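PDB 6RBN: Afp1 from Serratia entomophila, which probably builds, from many stacked copies, the inner tube that the contractile sheath surrounds in the anti-feeding prophage injection system. Local coordinates for residues 36-41 / 57-62; 61-66 / 138-143; 109-114 / 143-148. All blocks are in the same frame, centred on the assembly; numbering follows the deposited sequence.

Contact 1: 36-41 / 57-62; sequences LDINFD and GQRQAP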
loop_
_atom_site.group_PDB
_atom_site.type_symbol
_atom_site.label_atom_id
_atom_site.label_comp_id
_atom_site.label_asym_id
_atom_site.label_seq_id
_atom_site.Cartn_x
_atom_site.Cartn_y
_atom_site.Cartn_z
ATOM N N LEU A 36 -36.196 12.091 31.208
ATOM C CA LEU A 36 -36.672 11.769 32.551
ATOM C C LEU A 36 -35.976 12.667 33.570
ATOM O O LEU A 36 -35.326 12.217 34.508
ATOM C CB LEU A 36 -36.453 10.291 32.854
ATOM C CG LEU A 36 -37.450 9.292 32.251
ATOM C CD1 LEU A 36 -37.152 8.930 30.806
ATOM C CD2 LEU A 36 -37.538 8.054 33.091
ATOM N N ASP A 37 -36.162 13.967 33.385
ATOM C CA ASP A 37 -35.453 14.973 34.156
ATOM C C ASP A 37 -36.249 15.361 35.396
ATOM O O ASP A 37 -37.433 15.050 35.531
ATOM C CB ASP A 37 -35.192 16.210 33.297
ATOM C CG ASP A 37 -34.391 15.893 32.055
ATOM O OD1 ASP A 37 -33.675 14.872 32.049
ATOM O OD2 ASP A 37 -34.467 16.670 31.081
ATOM N N ILE A 38 -35.574 16.050 36.310
ATOM C CA ILE A 38 -36.196 16.665 37.480
ATOM C C ILE A 38 -35.776 18.127 37.444
ATOM O O ILE A 38 -34.649 18.460 37.817
ATOM C CB ILE A 38 -35.777 15.999 38.795
ATOM C CG1 ILE A 38 -36.182 14.532 38.819
ATOM C CG2 ILE A 38 -36.408 16.706 39.976
ATOM C CD1 ILE A 38 -35.585 13.774 39.968
ATOM N N ASN A 39 -36.667 19.004 36.993
ATOM C CA ASN A 39 -36.351 20.408 36.783
ATOM C C ASN A 39 -37.147 21.277 37.745
ATOM O O ASN A 39 -38.321 21.011 38.001
ATOM C CB ASN A 39 -36.664 20.829 35.350
ATOM C CG ASN A 39 -35.753 20.182 34.339
ATOM O OD1 ASN A 39 -34.550 20.079 34.546
ATOM N ND2 ASN A 39 -36.327 19.740 33.230
ATOM N N PHE A 40 -36.508 22.322 38.262
ATOM C CA PHE A 40 -37.140 23.302 39.130
ATOM C C PHE A 40 -37.073 24.684 38.499
ATOM O O PHE A 40 -36.250 24.953 37.622
ATOM C CB PHE A 40 -36.468 23.356 40.507
ATOM C CG PHE A 40 -36.814 22.208 41.402
ATOM C CD1 PHE A 40 -37.928 22.266 42.214
ATOM C CD2 PHE A 40 -36.032 21.071 41.424
ATOM C CE1 PHE A 40 -38.250 21.214 43.043
ATOM C CE2 PHE A 40 -36.352 20.014 42.248
ATOM C CZ PHE A 40 -37.463 20.086 43.057
ATOM N N ASP A 41 -37.956 25.561 38.959
ATOM C CA ASP A 41 -37.867 26.978 38.653
ATOM C C ASP A 41 -37.094 27.692 39.757
ATOM O O ASP A 41 -36.750 27.108 40.784
ATOM C CB ASP A 41 -39.258 27.581 38.484
ATOM C CG ASP A 41 -39.951 27.099 37.231
ATOM O OD1 ASP A 41 -39.254 26.806 36.239
ATOM O OD2 ASP A 41 -41.194 27.009 37.233
ATOM N N GLY A 57 -38.058 27.141 42.985
ATOM C CA GLY A 57 -39.466 27.332 42.701
ATOM C C GLY A 57 -40.230 26.032 42.753
ATOM O O GLY A 57 -39.890 25.110 43.498
ATOM N N GLN A 58 -41.280 25.953 41.951
ATOM C CA GLN A 58 -42.067 24.735 41.844
ATOM C C GLN A 58 -41.615 23.928 40.637
ATOM O O GLN A 58 -41.325 24.483 39.576
ATOM C CB GLN A 58 -43.560 25.056 41.775
ATOM C CG GLN A 58 -43.976 26.026 40.694
ATOM C CD GLN A 58 -45.446 26.354 40.770
ATOM O OE1 GLN A 58 -46.177 25.783 41.572
ATOM N NE2 GLN A 58 -45.885 27.290 39.947
ATOM N N ARG A 59 -41.523 22.615 40.822
ATOM C CA ARG A 59 -40.990 21.744 39.789
ATOM C C ARG A 59 -42.005 21.541 38.673
ATOM O O ARG A 59 -43.195 21.341 38.922
ATOM C CB ARG A 59 -40.558 20.408 40.397
ATOM C CG ARG A 59 -41.613 19.678 41.195
ATOM C CD ARG A 59 -41.045 18.425 41.838
ATOM N NE ARG A 59 -40.724 17.396 40.859
ATOM C CZ ARG A 59 -39.995 16.317 41.123
ATOM N NH1 ARG A 59 -39.759 15.426 40.172
ATOM N NH2 ARG A 59 -39.503 16.127 42.340
ATOM N N GLN A 60 -41.533 21.634 37.435
ATOM C CA GLN A 60 -42.436 21.518 36.304
ATOM C C GLN A 60 -42.489 20.090 35.777
ATOM O O GLN A 60 -41.761 19.202 36.219
ATOM C CB GLN A 60 -42.057 22.489 35.185
ATOM C CG GLN A 60 -40.706 22.283 34.550
ATOM C CD GLN A 60 -39.657 23.166 35.170
ATOM O OE1 GLN A 60 -39.823 23.649 36.283
ATOM N NE2 GLN A 60 -38.589 23.429 34.430
ATOM N N ALA A 61 -43.379 19.889 34.815
ATOM C CA ALA A 61 -43.730 18.554 34.372
ATOM C C ALA A 61 -42.633 17.967 33.488
ATOM O O ALA A 61 -42.007 18.692 32.711
ATOM C CB ALA A 61 -45.039 18.585 33.596
ATOM N N PRO A 62 -42.380 16.669 33.587
ATOM C CA PRO A 62 -41.442 16.027 32.668
ATOM C C PRO A 62 -42.098 15.673 31.344
ATOM O O PRO A 62 -43.278 15.331 31.273
ATOM C CB PRO A 62 -41.021 14.767 33.430
ATOM C CG PRO A 62 -42.167 14.474 34.303
ATOM C CD PRO A 62 -42.746 15.787 34.704
#
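R59 and F40 meet through a side-chain contact over the ring. R59 CB lies over one face of the F40 ring, toward its rim, in a CH-pi contact 4.0 Å from CB to the ring centroid. The R59 side chain leaves the backbone in the crowded position between N and the carbonyl carbon (chi1 54°) and bends at chi3. This carries its guanidinium past the ring, the two planes standing 62° apart, until one face rests on I38, with I38 CG2 3.6 Å from R59 NH1. A long arginine suits the place, because its methylenes serve the aromatic ring while its flat head covers an aliphatic branch. Q60, bent at chi2, lies beside N39 and D41.

The backbones run roughly antiparallel but are joined at few points. G57 N donates to D41 O at 2.6 Å, approaching from above the carbonyl plane, and Q60 N makes a weak bond to N39 O at 3.3 Å. Together they extend the base of the beta-hairpin 38-46/52-56, an arm projecting from the body of this gp19-like tube protein. Glycine fits at 57 since a CB there would face the other segment and come 2.9 Å from D41 CB, too close for two carbons.

Farther out, P62 CB approaches D37 O, while NH1 of R59 also packs on the CB of R143. I38 and N39 add, antiparallel, to a strand of a second subunit, joining the two chains edge to edge; I81 of that subunit packs on F40 and its Y78 on I38. Q58 touches R46 of a third subunit.

Contact 2: 61-66 / 138-143; sequences APNITL and TLMADR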
loop_
_atom_site.group_PDB
_atom_site.type_symbol
_atom_site.label_atom_id
_atom_site.label_comp_id
_atom_site.label_asym_id
_atom_site.label_seq_id
_atom_site.Cartn_x
_atom_site.Cartn_y
_atom_site.Cartn_z
ATOM N N ALA A 61 -43.379 19.889 34.815
ATOM C CA ALA A 61 -43.730 18.554 34.372
ATOM C C ALA A 61 -42.633 17.967 33.488
ATOM O O ALA A 61 -42.007 18.692 32.711
ATOM C CB ALA A 61 -45.039 18.585 33.596
ATOM N N PRO A 62 -42.380 16.669 33.587
ATOM C CA PRO A 62 -41.442 16.027 32.668
ATOM C C PRO A 62 -42.098 15.673 31.344
ATOM O O PRO A 62 -43.278 15.331 31.273
ATOM C CB PRO A 62 -41.021 14.767 33.430
ATOM C CG PRO A 62 -42.167 14.474 34.303
ATOM C CD PRO A 62 -42.746 15.787 34.704
ATOM N N ASN A 63 -41.304 15.772 30.282
ATOM C CA ASN A 63 -41.712 15.377 28.938
ATOM C C ASN A 63 -40.823 14.220 28.511
ATOM O O ASN A 63 -39.618 14.395 28.317
ATOM C CB ASN A 63 -41.612 16.546 27.964
ATOM C CG ASN A 63 -42.599 17.644 28.280
ATOM O OD1 ASN A 63 -42.218 18.752 28.658
ATOM N ND2 ASN A 63 -43.879 17.344 28.125
ATOM N N ILE A 64 -41.422 13.045 28.359
ATOM C CA ILE A 64 -40.698 11.788 28.239
ATOM C C ILE A 64 -40.900 11.240 26.838
ATOM O O ILE A 64 -42.031 11.174 26.349
ATOM C CB ILE A 64 -41.174 10.796 29.312
ATOM C CG1 ILE A 64 -40.861 11.374 30.685
ATOM C CG2 ILE A 64 -40.528 9.439 29.141
ATOM C CD1 ILE A 64 -41.558 10.688 31.784
ATOM N N THR A 65 -39.804 10.852 26.192
ATOM C CA THR A 65 -39.818 10.342 24.830
ATOM C C THR A 65 -39.457 8.867 24.838
ATOM O O THR A 65 -38.372 8.495 25.290
ATOM C CB THR A 65 -38.840 11.122 23.953
ATOM O OG1 THR A 65 -39.282 12.478 23.822
ATOM C CG2 THR A 65 -38.714 10.479 22.592
ATOM N N LEU A 66 -40.365 8.035 24.341
ATOM C CA LEU A 66 -40.125 6.614 24.137
ATOM C C LEU A 66 -40.229 6.317 22.650
ATOM O O LEU A 66 -41.066 6.899 21.957
ATOM C CB LEU A 66 -41.135 5.762 24.905
ATOM C CG LEU A 66 -41.151 5.821 26.429
ATOM C CD1 LEU A 66 -42.308 5.011 26.966
ATOM C CD2 LEU A 66 -39.857 5.309 26.987
ATOM N N THR A 138 -44.406 10.597 22.704
ATOM C CA THR A 138 -44.063 11.498 23.791
ATOM C C THR A 138 -45.154 11.450 24.849
ATOM O O THR A 138 -46.339 11.327 24.538
ATOM C CB THR A 138 -43.880 12.940 23.333
ATOM O OG1 THR A 138 -45.108 13.428 22.787
ATOM C CG2 THR A 138 -42.799 13.035 22.287
ATOM N N LEU A 139 -44.734 11.558 26.100
ATOM C CA LEU A 139 -45.614 11.381 27.238
ATOM C C LEU A 139 -45.548 12.615 28.119
ATOM O O LEU A 139 -44.507 13.263 28.231
ATOM C CB LEU A 139 -45.217 10.150 28.044
ATOM C CG LEU A 139 -45.230 8.808 27.316
ATOM C CD1 LEU A 139 -44.631 7.757 28.207
ATOM C CD2 LEU A 139 -46.621 8.414 26.919
ATOM N N MET A 140 -46.675 12.938 28.738
ATOM C CA MET A 140 -46.760 14.004 29.723
ATOM C C MET A 140 -46.973 13.381 31.091
ATOM O O MET A 140 -47.913 12.606 31.283
ATOM C CB MET A 140 -47.900 14.965 29.395
ATOM C CG MET A 140 -48.054 16.119 30.370
ATOM S SD MET A 140 -46.727 17.328 30.309
ATOM C CE MET A 140 -47.149 18.178 28.793
ATOM N N ALA A 141 -46.102 13.712 32.035
ATOM C CA ALA A 141 -46.197 13.147 33.373
ATOM C C ALA A 141 -46.220 14.249 34.414
ATOM O O ALA A 141 -46.327 15.427 34.068
ATOM C CB ALA A 141 -45.036 12.198 33.632
ATOM N N ASP A 142 -46.111 13.887 35.689
ATOM C CA ASP A 142 -46.161 14.889 36.743
ATOM C C ASP A 142 -44.968 14.835 37.690
ATOM O O ASP A 142 -44.575 15.869 38.240
ATOM C CB ASP A 142 -47.472 14.758 37.513
ATOM C CG ASP A 142 -47.758 13.351 37.912
ATOM O OD1 ASP A 142 -46.991 12.472 37.484
ATOM O OD2 ASP A 142 -48.746 13.119 38.635
ATOM N N ARG A 143 -44.377 13.659 37.888
ATOM C CA ARG A 143 -43.137 13.585 38.645
ATOM C C ARG A 143 -42.313 12.400 38.167
ATOM O O ARG A 143 -42.829 11.457 37.568
ATOM C CB ARG A 143 -43.379 13.475 40.154
ATOM C CG ARG A 143 -43.966 12.166 40.589
ATOM C CD ARG A 143 -44.221 12.135 42.076
ATOM N NE ARG A 143 -44.735 10.836 42.494
ATOM C CZ ARG A 143 -46.023 10.510 42.502
ATOM N NH1 ARG A 143 -46.402 9.306 42.897
ATOM N NH2 ARG A 143 -46.935 11.396 42.127
#
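Strands 63-66 and 138-140 run antiparallel, their short axes 4.6 Å apart at closest approach and 150° apart in direction. They are neighbours in a curled antiparallel sheet, consistent with the beta-barrel of phage-like tail tube proteins. I64 and L139 form the hydrogen-bonded pair: I64 N reaches a lone pair of L139 O at 3.1 Å almost in line, and L139 N returns a bond to I64 O at 2.7 Å. N63-M140 and T65-T138 flank it as non-hydrogen-bonded pairs. Beyond the regular strand a weak bond from A141 N to P62 O prolongs the ladder, proline still offering its carbonyl although it has no N-H to give.

I64 and L139 share one face, and as branched aliphatics they suit its buried setting. L66 crosses L139 obliquely, with CD1 of L66 3.8 Å from CD1 of L139, and A141, small enough to sit beside a proline ring, sets its CB 3.7 Å from P62 CG. V112 packs on I64 and A141, and L36 on I64.

The other face carries polar residues and a methionine. T138 and T65 lie side by side, T138 CG2 3.9 Å from T65 OG1, while T138 OG1 is hydrogen-bonded to S119 and T118 of the adjoining strand. M140 leaves with CG anti to the backbone N (chi1 -180°) and then bends at chi2 and chi3, so that its sulphur swings across to the facing segment. M140 SD comes to 3.9 Å from A61 CB, and the terminal CE of M140 ends beside the N63 amide, 3.4 Å from ND2.

Contact 3: 109-114 / 143-148; sequences SWNVSN and RVTIQT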
loop_
_atom_site.group_PDB
_atom_site.type_symbol
_atom_site.label_atom_id
_atom_site.label_comp_id
_atom_site.label_asym_id
_atom_site.label_seq_id
_atom_site.Cartn_x
_atom_site.Cartn_y
_atom_site.Cartn_z
ATOM N N SER A 109 -33.601 2.141 38.930
ATOM C CA SER A 109 -34.794 2.346 38.127
ATOM C C SER A 109 -35.338 3.754 38.311
ATOM O O SER A 109 -35.111 4.409 39.327
ATOM C CB SER A 109 -35.876 1.318 38.463
ATOM O OG SER A 109 -36.372 1.499 39.763
ATOM N N TRP A 110 -36.061 4.206 37.290
ATOM C CA TRP A 110 -36.703 5.514 37.249
ATOM C C TRP A 110 -38.208 5.311 37.200
ATOM O O TRP A 110 -38.713 4.631 36.304
ATOM C CB TRP A 110 -36.240 6.306 36.027
ATOM C CG TRP A 110 -34.896 6.927 36.152
ATOM C CD1 TRP A 110 -34.627 8.223 36.448
ATOM C CD2 TRP A 110 -33.631 6.275 36.022
ATOM N NE1 TRP A 110 -33.275 8.429 36.494
ATOM C CE2 TRP A 110 -32.639 7.245 36.237
ATOM C CE3 TRP A 110 -33.239 4.967 35.737
ATOM C CZ2 TRP A 110 -31.284 6.950 36.178
ATOM C CZ3 TRP A 110 -31.898 4.675 35.679
ATOM C CH2 TRP A 110 -30.933 5.661 35.898
ATOM N N ASN A 111 -38.919 5.899 38.153
ATOM C CA ASN A 111 -40.364 5.765 38.239
ATOM C C ASN A 111 -41.043 7.018 37.712
ATOM O O ASN A 111 -40.588 8.136 37.956
ATOM C CB ASN A 111 -40.804 5.507 39.676
ATOM C CG ASN A 111 -40.263 4.215 40.219
ATOM O OD1 ASN A 111 -39.483 4.205 41.165
ATOM N ND2 ASN A 111 -40.669 3.109 39.617
ATOM N N VAL A 112 -42.139 6.818 36.984
ATOM C CA VAL A 112 -42.920 7.888 36.378
ATOM C C VAL A 112 -44.364 7.703 36.821
ATOM O O VAL A 112 -44.901 6.597 36.728
ATOM C CB VAL A 112 -42.801 7.858 34.845
ATOM C CG1 VAL A 112 -43.717 8.848 34.216
ATOM C CG2 VAL A 112 -41.371 8.117 34.418
ATOM N N SER A 113 -44.990 8.770 37.319
ATOM C CA SER A 113 -46.203 8.599 38.113
ATOM C C SER A 113 -47.463 8.468 37.260
ATOM O O SER A 113 -48.141 7.437 37.298
ATOM C CB SER A 113 -46.342 9.755 39.095
ATOM O OG SER A 113 -47.527 9.636 39.857
ATOM N N ASN A 114 -47.816 9.504 36.502
ATOM C CA ASN A 114 -49.056 9.491 35.715
ATOM C C ASN A 114 -48.731 9.973 34.308
ATOM O O ASN A 114 -48.808 11.169 34.021
ATOM C CB ASN A 114 -50.140 10.346 36.353
ATOM C CG ASN A 114 -50.735 9.712 37.582
ATOM O OD1 ASN A 114 -50.979 8.508 37.618
ATOM N ND2 ASN A 114 -50.988 10.522 38.599
ATOM N N ARG A 143 -44.377 13.659 37.888
ATOM C CA ARG A 143 -43.137 13.585 38.645
ATOM C C ARG A 143 -42.313 12.400 38.167
ATOM O O ARG A 143 -42.829 11.457 37.568
ATOM C CB ARG A 143 -43.379 13.475 40.154
ATOM C CG ARG A 143 -43.966 12.166 40.589
ATOM C CD ARG A 143 -44.221 12.135 42.076
ATOM N NE ARG A 143 -44.735 10.836 42.494
ATOM C CZ ARG A 143 -46.023 10.510 42.502
ATOM N NH1 ARG A 143 -46.402 9.306 42.897
ATOM N NH2 ARG A 143 -46.935 11.396 42.127
ATOM N N VAL A 144 -41.011 12.481 38.433
ATOM C CA VAL A 144 -40.051 11.420 38.147
ATOM C C VAL A 144 -39.254 11.172 39.417
ATOM O O VAL A 144 -38.614 12.091 39.938
ATOM C CB VAL A 144 -39.106 11.784 36.987
ATOM C CG1 VAL A 144 -38.002 10.758 36.861
ATOM C CG2 VAL A 144 -39.865 11.876 35.684
ATOM N N THR A 145 -39.298 9.944 39.922
ATOM C CA THR A 145 -38.528 9.564 41.095
ATOM C C THR A 145 -37.550 8.455 40.734
ATOM O O THR A 145 -37.724 7.740 39.747
ATOM C CB THR A 145 -39.432 9.110 42.247
ATOM O OG1 THR A 145 -40.207 7.981 41.836
ATOM C CG2 THR A 145 -40.361 10.231 42.675
ATOM N N ILE A 146 -36.507 8.327 41.549
ATOM C CA ILE A 146 -35.435 7.363 41.333
ATOM C C ILE A 146 -35.327 6.498 42.577
ATOM O O ILE A 146 -35.027 7.009 43.663
ATOM C CB ILE A 146 -34.093 8.060 41.057
ATOM C CG1 ILE A 146 -34.182 8.957 39.827
ATOM C CG2 ILE A 146 -32.990 7.044 40.882
ATOM C CD1 ILE A 146 -32.996 9.860 39.652
ATOM N N GLN A 147 -35.564 5.199 42.434
ATOM C CA GLN A 147 -35.238 4.260 43.495
ATOM C C GLN A 147 -34.024 3.441 43.081
ATOM O O GLN A 147 -33.879 3.062 41.914
ATOM C CB GLN A 147 -36.419 3.351 43.864
ATOM C CG GLN A 147 -36.884 2.383 42.815
ATOM C CD GLN A 147 -37.983 1.480 43.310
ATOM O OE1 GLN A 147 -38.392 1.565 44.462
ATOM N NE2 GLN A 147 -38.455 0.595 42.448
ATOM N N THR A 148 -33.130 3.213 44.035
ATOM C CA THR A 148 -31.829 2.607 43.778
ATOM C C THR A 148 -31.736 1.312 44.571
ATOM O O THR A 148 -31.496 1.338 45.781
ATOM C CB THR A 148 -30.697 3.551 44.162
ATOM O OG1 THR A 148 -30.776 3.838 45.561
ATOM C CG2 THR A 148 -30.787 4.845 43.381
#
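Strand 144-148 runs antiparallel to strand 109-112, part of the long strand 109-121 in the curled, barrel-like sheet of this tail tube family. S109-Q147 and N111-T145 are the hydrogen-bonded pairs. N111 N donates to T145 O at 2.7 Å and T145 N answers to N111 O; S109 N lies nearly on the C=O axis of Q147, while the return bond from Q147 N is weak.

Apolar residues occupy the face of W110, V112, V144 and I146. The indole is the largest bump, and I146 lies alongside it, pointing the same way: CG1 of I146 is 3.5 Å from W110 CD1, and CD1 of I146 the same distance from W110 NE1. V144 CG1 meets the indole edge from two residues before I146. Its other methyl, V144 CG2, reaches V112 CG2 at 4.2 Å, and on this side P62 packs on V144 and A141 on V112. W110 also makes an edge-to-face contact with F125 of a second subunit.

The opposite face is polar. T145 OG1, in the crowded position between N and the carbonyl carbon, fits beside N111 CB at 3.3 Å. Q147 is extended beyond CG, and Q147 CG touches both S109 OG (3.2 Å) and N111 OD1 (3.6 Å); the small serine suits a place beside this chain. The Q147 amide is bonded to K284 and Q281 of the Afp2 chain, so this face looks toward Afp2, presumably the sheath protein.

Where strand 109-112 gives way to a corner, R143 stretches out from CG to NE and lays its guanidinium flat against S113, whose CB sits 3.4 Å above the centre of the plane.

How the contacts relate
From the N terminus, contact 1 comes first: 36-41 meets 57-62 and closes the short loop that holds the projecting hairpin. Contact 2 starts where contact 1 stops, sharing A61 and P62, and spans most of the remaining chain to reach 138-143. Contact 3 opens within that span at 109 but closes beyond it at 143-148, so contacts 2 and 3 cross, with R143 common to both. The three meet around one apolar centre: L36 touches I64 and W110, P62 touches V144, and V112 touches A141 and I64. Thus the hairpin base, the strand pair 63-69/134-140, strand 109-121 and the C-terminal strand are tied together.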